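Local coordinates for protein aspartate--tRNA(Asp/Asn) ligase (Thermus thermophilus, PDB 1N9W) that activates L-aspartate with ATP and transfers it to both tRNA(Asp) and tRNA(Asn) with similar efficiencies, working as a homodimer, at residues F324-F337 with G349-L363. Numbering follows the deposited sequence.
Sequences FYTYPEEDGTTRSF and GGQRIHRYEELLESL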
loop_
_atom_site.group_PDB
_atom_site.type_symbol
_atom_site.label_atom_id
_atom_site.label_comp_id
_atom_site.label_asym_id
_atom_site.label_seq_id
_atom_site.Cartn_x
_atom_site.Cartn_y
_atom_site.Cartn_z
ATOM N N PHE B 324 0.969 11.459 26.567
ATOM C CA PHE B 324 1.449 12.790 26.908
ATOM C C PHE B 324 1.543 13.724 25.708
ATOM O O PHE B 324 1.664 14.937 25.875
ATOM C CB PHE B 324 2.820 12.691 27.571
ATOM C CG PHE B 324 3.943 12.429 26.613
ATOM C CD1 PHE B 324 4.596 13.484 25.984
ATOM C CD2 PHE B 324 4.308 11.128 26.295
ATOM C CE1 PHE B 324 5.617 13.245 25.073
ATOM C CE2 PHE B 324 5.327 10.879 25.385
ATOM C CZ PHE B 324 5.973 11.939 24.763
ATOM N N TYR B 325 1.502 13.164 24.501
ATOM C CA TYR B 325 1.591 13.983 23.292
ATOM C C TYR B 325 0.237 14.480 22.800
ATOM O O TYR B 325 0.158 15.210 21.811
ATOM C CB TYR B 325 2.316 13.220 22.174
ATOM C CG TYR B 325 1.795 11.826 21.881
ATOM C CD1 TYR B 325 0.482 11.618 21.457
ATOM C CD2 TYR B 325 2.629 10.714 22.010
ATOM C CE1 TYR B 325 0.013 10.338 21.168
ATOM C CE2 TYR B 325 2.172 9.432 21.723
ATOM C CZ TYR B 325 0.862 9.252 21.304
ATOM O OH TYR B 325 0.406 7.986 21.025
ATOM N N THR B 326 -0.826 14.094 23.498
ATOM C CA THR B 326 -2.166 14.514 23.121
ATOM C C THR B 326 -2.391 15.962 23.548
ATOM O O THR B 326 -2.252 16.292 24.722
ATOM C CB THR B 326 -3.224 13.630 23.788
ATOM O OG1 THR B 326 -2.899 12.256 23.562
ATOM C CG2 THR B 326 -4.601 13.920 23.207
ATOM N N TYR B 327 -2.738 16.814 22.586
ATOM C CA TYR B 327 -2.981 18.228 22.850
ATOM C C TYR B 327 -3.974 18.376 24.004
ATOM O O TYR B 327 -5.135 17.982 23.890
ATOM C CB TYR B 327 -3.542 18.921 21.603
ATOM C CG TYR B 327 -3.406 20.428 21.619
ATOM C CD1 TYR B 327 -2.301 21.054 21.043
ATOM C CD2 TYR B 327 -4.362 21.227 22.243
ATOM C CE1 TYR B 327 -2.148 22.441 21.092
ATOM C CE2 TYR B 327 -4.219 22.616 22.301
ATOM C CZ TYR B 327 -3.109 23.215 21.724
ATOM O OH TYR B 327 -2.953 24.585 21.786
ATOM N N PRO B 328 -3.517 18.937 25.138
ATOM C CA PRO B 328 -4.352 19.142 26.325
ATOM C C PRO B 328 -5.420 20.214 26.155
ATOM O O PRO B 328 -5.251 21.167 25.397
ATOM C CB PRO B 328 -3.338 19.525 27.398
ATOM C CG PRO B 328 -2.080 18.858 26.941
ATOM C CD PRO B 328 -2.100 19.160 25.466
ATOM N N GLU B 329 -6.521 20.050 26.877
ATOM C CA GLU B 329 -7.619 21.004 26.850
ATOM C C GLU B 329 -7.662 21.550 28.272
ATOM O O GLU B 329 -7.289 20.856 29.217
ATOM C CB GLU B 329 -8.924 20.287 26.502
ATOM C CG GLU B 329 -10.018 21.183 25.924
ATOM C CD GLU B 329 -9.684 21.699 24.530
ATOM O OE1 GLU B 329 -8.605 22.301 24.362
ATOM O OE2 GLU B 329 -10.500 21.497 23.604
ATOM N N GLU B 330 -8.104 22.788 28.444
ATOM C CA GLU B 330 -8.153 23.346 29.793
ATOM C C GLU B 330 -9.491 23.113 30.480
ATOM O O GLU B 330 -10.287 24.030 30.664
ATOM C CB GLU B 330 -7.823 24.836 29.783
ATOM C CG GLU B 330 -7.744 25.404 31.185
ATOM C CD GLU B 330 -6.994 24.481 32.126
ATOM O OE1 GLU B 330 -5.767 24.308 31.939
ATOM O OE2 GLU B 330 -7.627 23.914 33.043
ATOM N N ASP B 331 -9.712 21.859 30.854
ATOM C CA ASP B 331 -10.919 21.428 31.541
ATOM C C ASP B 331 -10.679 19.971 31.895
ATOM O O ASP B 331 -11.591 19.244 32.287
ATOM C CB ASP B 331 -12.160 21.603 30.645
ATOM C CG ASP B 331 -12.053 20.855 29.331
ATOM O OD1 ASP B 331 -10.921 20.688 28.828
ATOM O OD2 ASP B 331 -13.104 20.459 28.784
ATOM N N GLY B 332 -9.417 19.571 31.755
ATOM C CA GLY B 332 -9.014 18.211 32.059
ATOM C C GLY B 332 -9.004 17.275 30.865
ATOM O O GLY B 332 -8.345 16.236 30.894
ATOM N N THR B 333 -9.729 17.643 29.811
ATOM C CA THR B 333 -9.813 16.810 28.614
ATOM C C THR B 333 -8.641 16.991 27.651
ATOM O O THR B 333 -7.602 17.555 28.004
ATOM C CB THR B 333 -11.126 17.077 27.836
ATOM O OG1 THR B 333 -11.133 18.420 27.339
ATOM C CG2 THR B 333 -12.333 16.870 28.737
ATOM N N THR B 334 -8.824 16.488 26.434
ATOM C CA THR B 334 -7.822 16.570 25.376
ATOM C C THR B 334 -8.532 16.634 24.031
ATOM O O THR B 334 -9.713 16.306 23.930
ATOM C CB THR B 334 -6.892 15.337 25.374
ATOM O OG1 THR B 334 -7.679 14.143 25.429
ATOM C CG2 THR B 334 -5.949 15.374 26.559
ATOM N N ARG B 335 -7.809 17.061 23.000
ATOM C CA ARG B 335 -8.374 17.153 21.660
ATOM C C ARG B 335 -8.237 15.816 20.941
ATOM O O ARG B 335 -7.751 15.747 19.812
ATOM C CB ARG B 335 -7.664 18.242 20.863
ATOM C CG ARG B 335 -7.892 19.633 21.402
ATOM C CD ARG B 335 -7.206 20.662 20.530
ATOM N NE ARG B 335 -7.458 22.017 21.002
ATOM C CZ ARG B 335 -6.994 23.109 20.411
ATOM N NH1 ARG B 335 -6.249 23.007 19.318
ATOM N NH2 ARG B 335 -7.275 24.304 20.913
ATOM N N SER B 336 -8.668 14.756 21.615
ATOM C CA SER B 336 -8.608 13.410 21.070
ATOM C C SER B 336 -10.016 12.893 20.792
ATOM O O SER B 336 -11.001 13.469 21.260
ATOM C CB SER B 336 -7.902 12.481 22.060
ATOM O OG SER B 336 -8.579 12.469 23.304
ATOM N N PHE B 337 -10.101 11.807 20.025
ATOM C CA PHE B 337 -11.384 11.202 19.681
ATOM C C PHE B 337 -11.223 9.740 19.253
ATOM O O PHE B 337 -10.154 9.324 18.809
ATOM C CB PHE B 337 -12.069 12.004 18.559
ATOM C CG PHE B 337 -11.326 11.987 17.243
ATOM C CD1 PHE B 337 -11.391 10.880 16.400
ATOM C CD2 PHE B 337 -10.537 13.068 16.863
ATOM C CE1 PHE B 337 -10.682 10.849 15.197
ATOM C CE2 PHE B 337 -9.824 13.047 15.662
ATOM C CZ PHE B 337 -9.897 11.934 14.832
ATOM N N GLY B 349 -7.511 8.714 17.547
ATOM C CA GLY B 349 -6.573 9.763 17.209
ATOM C C GLY B 349 -6.927 11.101 17.817
ATOM O O GLY B 349 -7.749 11.185 18.731
ATOM N N GLY B 350 -6.299 12.154 17.309
ATOM C CA GLY B 350 -6.561 13.490 17.809
ATOM C C GLY B 350 -5.392 14.413 17.533
ATOM O O GLY B 350 -4.381 13.997 16.965
ATOM N N GLN B 351 -5.527 15.674 17.928
ATOM C CA GLN B 351 -4.456 16.635 17.724
ATOM C C GLN B 351 -3.330 16.357 18.718
ATOM O O GLN B 351 -3.593 15.950 19.848
ATOM C CB GLN B 351 -4.993 18.057 17.895
ATOM C CG GLN B 351 -3.915 19.120 17.957
ATOM C CD GLN B 351 -4.437 20.499 17.607
ATOM O OE1 GLN B 351 -5.623 20.792 17.784
ATOM N NE2 GLN B 351 -3.551 21.359 17.117
ATOM N N ARG B 352 -2.084 16.552 18.289
ATOM C CA ARG B 352 -0.924 16.330 19.151
ATOM C C ARG B 352 -0.395 17.691 19.592
ATOM O O ARG B 352 -0.891 18.725 19.152
ATOM C CB ARG B 352 0.215 15.610 18.407
ATOM C CG ARG B 352 -0.179 14.773 17.192
ATOM C CD ARG B 352 -0.931 13.520 17.581
ATOM N NE ARG B 352 -1.242 12.675 16.434
ATOM C CZ ARG B 352 -1.905 11.527 16.527
ATOM N NH1 ARG B 352 -2.323 11.097 17.710
ATOM N NH2 ARG B 352 -2.158 10.809 15.440
ATOM N N ILE B 353 0.622 17.679 20.451
ATOM C CA ILE B 353 1.250 18.905 20.942
ATOM C C ILE B 353 2.442 19.221 20.035
ATOM O O ILE B 353 3.278 18.354 19.781
ATOM C CB ILE B 353 1.760 18.727 22.396
ATOM C CG1 ILE B 353 0.581 18.424 23.325
ATOM C CG2 ILE B 353 2.500 19.982 22.857
ATOM C CD1 ILE B 353 0.993 18.007 24.723
ATOM N N HIS B 354 2.530 20.460 19.556
ATOM C CA HIS B 354 3.621 20.851 18.659
ATOM C C HIS B 354 4.693 21.729 19.284
ATOM O O HIS B 354 5.811 21.799 18.774
ATOM C CB HIS B 354 3.063 21.562 17.431
ATOM C CG HIS B 354 2.166 22.713 17.759
ATOM N ND1 HIS B 354 0.909 22.545 18.296
ATOM C CD2 HIS B 354 2.335 24.048 17.604
ATOM C CE1 HIS B 354 0.339 23.727 18.455
ATOM N NE2 HIS B 354 1.182 24.653 18.044
ATOM N N ARG B 355 4.357 22.407 20.374
ATOM C CA ARG B 355 5.321 23.276 21.039
ATOM C C ARG B 355 6.219 22.489 21.981
ATOM O O ARG B 355 5.746 21.699 22.795
ATOM C CB ARG B 355 4.594 24.381 21.811
ATOM C CG ARG B 355 4.191 25.580 20.958
ATOM C CD ARG B 355 5.343 26.573 20.757
ATOM N NE ARG B 355 5.594 27.383 21.954
ATOM C CZ ARG B 355 6.330 26.999 22.998
ATOM N NH1 ARG B 355 6.914 25.807 23.013
ATOM N NH2 ARG B 355 6.475 27.810 24.036
ATOM N N TYR B 356 7.520 22.709 21.854
ATOM C CA TYR B 356 8.497 22.030 22.688
ATOM C C TYR B 356 8.191 22.254 24.161
ATOM O O TYR B 356 8.117 21.305 24.942
ATOM C CB TYR B 356 9.896 22.554 22.388
ATOM C CG TYR B 356 10.965 21.968 23.274
ATOM C CD1 TYR B 356 11.393 20.654 23.102
ATOM C CD2 TYR B 356 11.559 22.730 24.280
ATOM C CE1 TYR B 356 12.392 20.115 23.903
ATOM C CE2 TYR B 356 12.559 22.199 25.087
ATOM C CZ TYR B 356 12.971 20.895 24.892
ATOM O OH TYR B 356 13.979 20.371 25.664
ATOM N N GLU B 357 8.022 23.515 24.539
ATOM C CA GLU B 357 7.724 23.847 25.923
ATOM C C GLU B 357 6.517 23.089 26.455
ATOM O O GLU B 357 6.547 22.577 27.569
ATOM C CB GLU B 357 7.492 25.353 26.079
ATOM C CG GLU B 357 8.773 26.170 26.069
ATOM C CD GLU B 357 9.809 25.626 27.042
ATOM O OE1 GLU B 357 9.479 25.448 28.238
ATOM O OE2 GLU B 357 10.955 25.372 26.611
ATOM N N GLU B 358 5.457 23.019 25.657
ATOM C CA GLU B 358 4.248 22.326 26.073
ATOM C C GLU B 358 4.484 20.833 26.286
ATOM O O GLU B 358 3.869 20.222 27.158
ATOM C CB GLU B 358 3.131 22.544 25.049
ATOM C CG GLU B 358 2.732 24.001 24.869
ATOM C CD GLU B 358 1.391 24.164 24.181
ATOM O OE1 GLU B 358 1.283 23.836 22.978
ATOM O OE2 GLU B 358 0.433 24.612 24.849
ATOM N N LEU B 359 5.374 20.246 25.492
ATOM C CA LEU B 359 5.679 18.826 25.624
ATOM C C LEU B 359 6.370 18.533 26.952
ATOM O O LEU B 359 5.997 17.601 27.665
ATOM C CB LEU B 359 6.579 18.352 24.478
ATOM C CG LEU B 359 5.922 18.007 23.141
ATOM C CD1 LEU B 359 6.994 17.674 22.123
ATOM C CD2 LEU B 359 4.979 16.833 23.319
ATOM N N LEU B 360 7.382 19.332 27.275
ATOM C CA LEU B 360 8.131 19.154 28.513
ATOM C C LEU B 360 7.221 19.141 29.732
ATOM O O LEU B 360 7.327 18.262 30.587
ATOM C CB LEU B 360 9.165 20.268 28.680
ATOM C CG LEU B 360 10.444 20.161 27.853
ATOM C CD1 LEU B 360 11.370 21.321 28.191
ATOM C CD2 LEU B 360 11.134 18.834 28.146
ATOM N N GLU B 361 6.316 20.108 29.803
ATOM C CA GLU B 361 5.414 20.212 30.932
ATOM C C GLU B 361 4.533 18.972 31.108
ATOM O O GLU B 361 4.584 18.315 32.152
ATOM C CB GLU B 361 4.550 21.466 30.790
ATOM C CG GLU B 361 3.941 21.955 32.102
ATOM C CD GLU B 361 4.995 22.307 33.147
ATOM O OE1 GLU B 361 5.815 23.223 32.891
ATOM O OE2 GLU B 361 5.008 21.659 34.222
ATOM N N SER B 362 3.735 18.638 30.097
ATOM C CA SER B 362 2.845 17.476 30.175
ATOM C C SER B 362 3.554 16.159 30.484
ATOM O O SER B 362 2.964 15.261 31.089
ATOM C CB SER B 362 2.043 17.335 28.879
ATOM O OG SER B 362 2.895 17.295 27.758
ATOM N N LEU B 363 4.807 16.027 30.062
ATOM C CA LEU B 363 5.550 14.801 30.332
ATOM C C LEU B 363 5.712 14.638 31.843
ATOM O O LEU B 363 5.529 13.544 32.389
ATOM C CB LEU B 363 6.926 14.853 29.672
ATOM C CG LEU B 363 7.124 13.893 28.490
ATOM C CD1 LEU B 363 8.501 14.119 27.874
ATOM C CD2 LEU B 363 6.980 12.453 28.964
#
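Gln351 lies alongside Tyr327, its amide carbon over one face of the ring, and reaches Arg335 at the far end. Its CG is anti to the backbone N (chi1 169°) and the chain runs on extended, which brings Gln351 OE1 to 2.8 Å from Arg335 NH1. That hydrogen bond lies in the guanidinium plane but comes from above the amide plane, while Tyr327 CE2 sits over the guanidinium centre. The backbones are joined as well: Tyr327 N bonds to Gln351 O at 3.0 Å, and Gln351 N to Arg335 O at 2.9 Å. Packing is tightest around Ile353, whose CD1 presses to 3.4 Å from Pro328 CD. At the helix 356-364, Leu363 CD2 makes a CH-pi contact over the face of the Phe324 ring, 3.9 Å from its centroid. The looser side is the turn Glu330-Gly332, which is solvent-exposed and touches none of 349-363. At the other end, Phe337 and Gly349 form a hydrogen-bonded antiparallel pair, next to the non-hydrogen-bonded pair Ser336-Gly350, near the open end of the hairpin 336-341/344-351. Arg352, predicted to bind L-aspartate, is salt-bridged to Glu220; the hairpin forms part of the largely antiparallel active-site sheet of class II aminoacyl-tRNA synthetases.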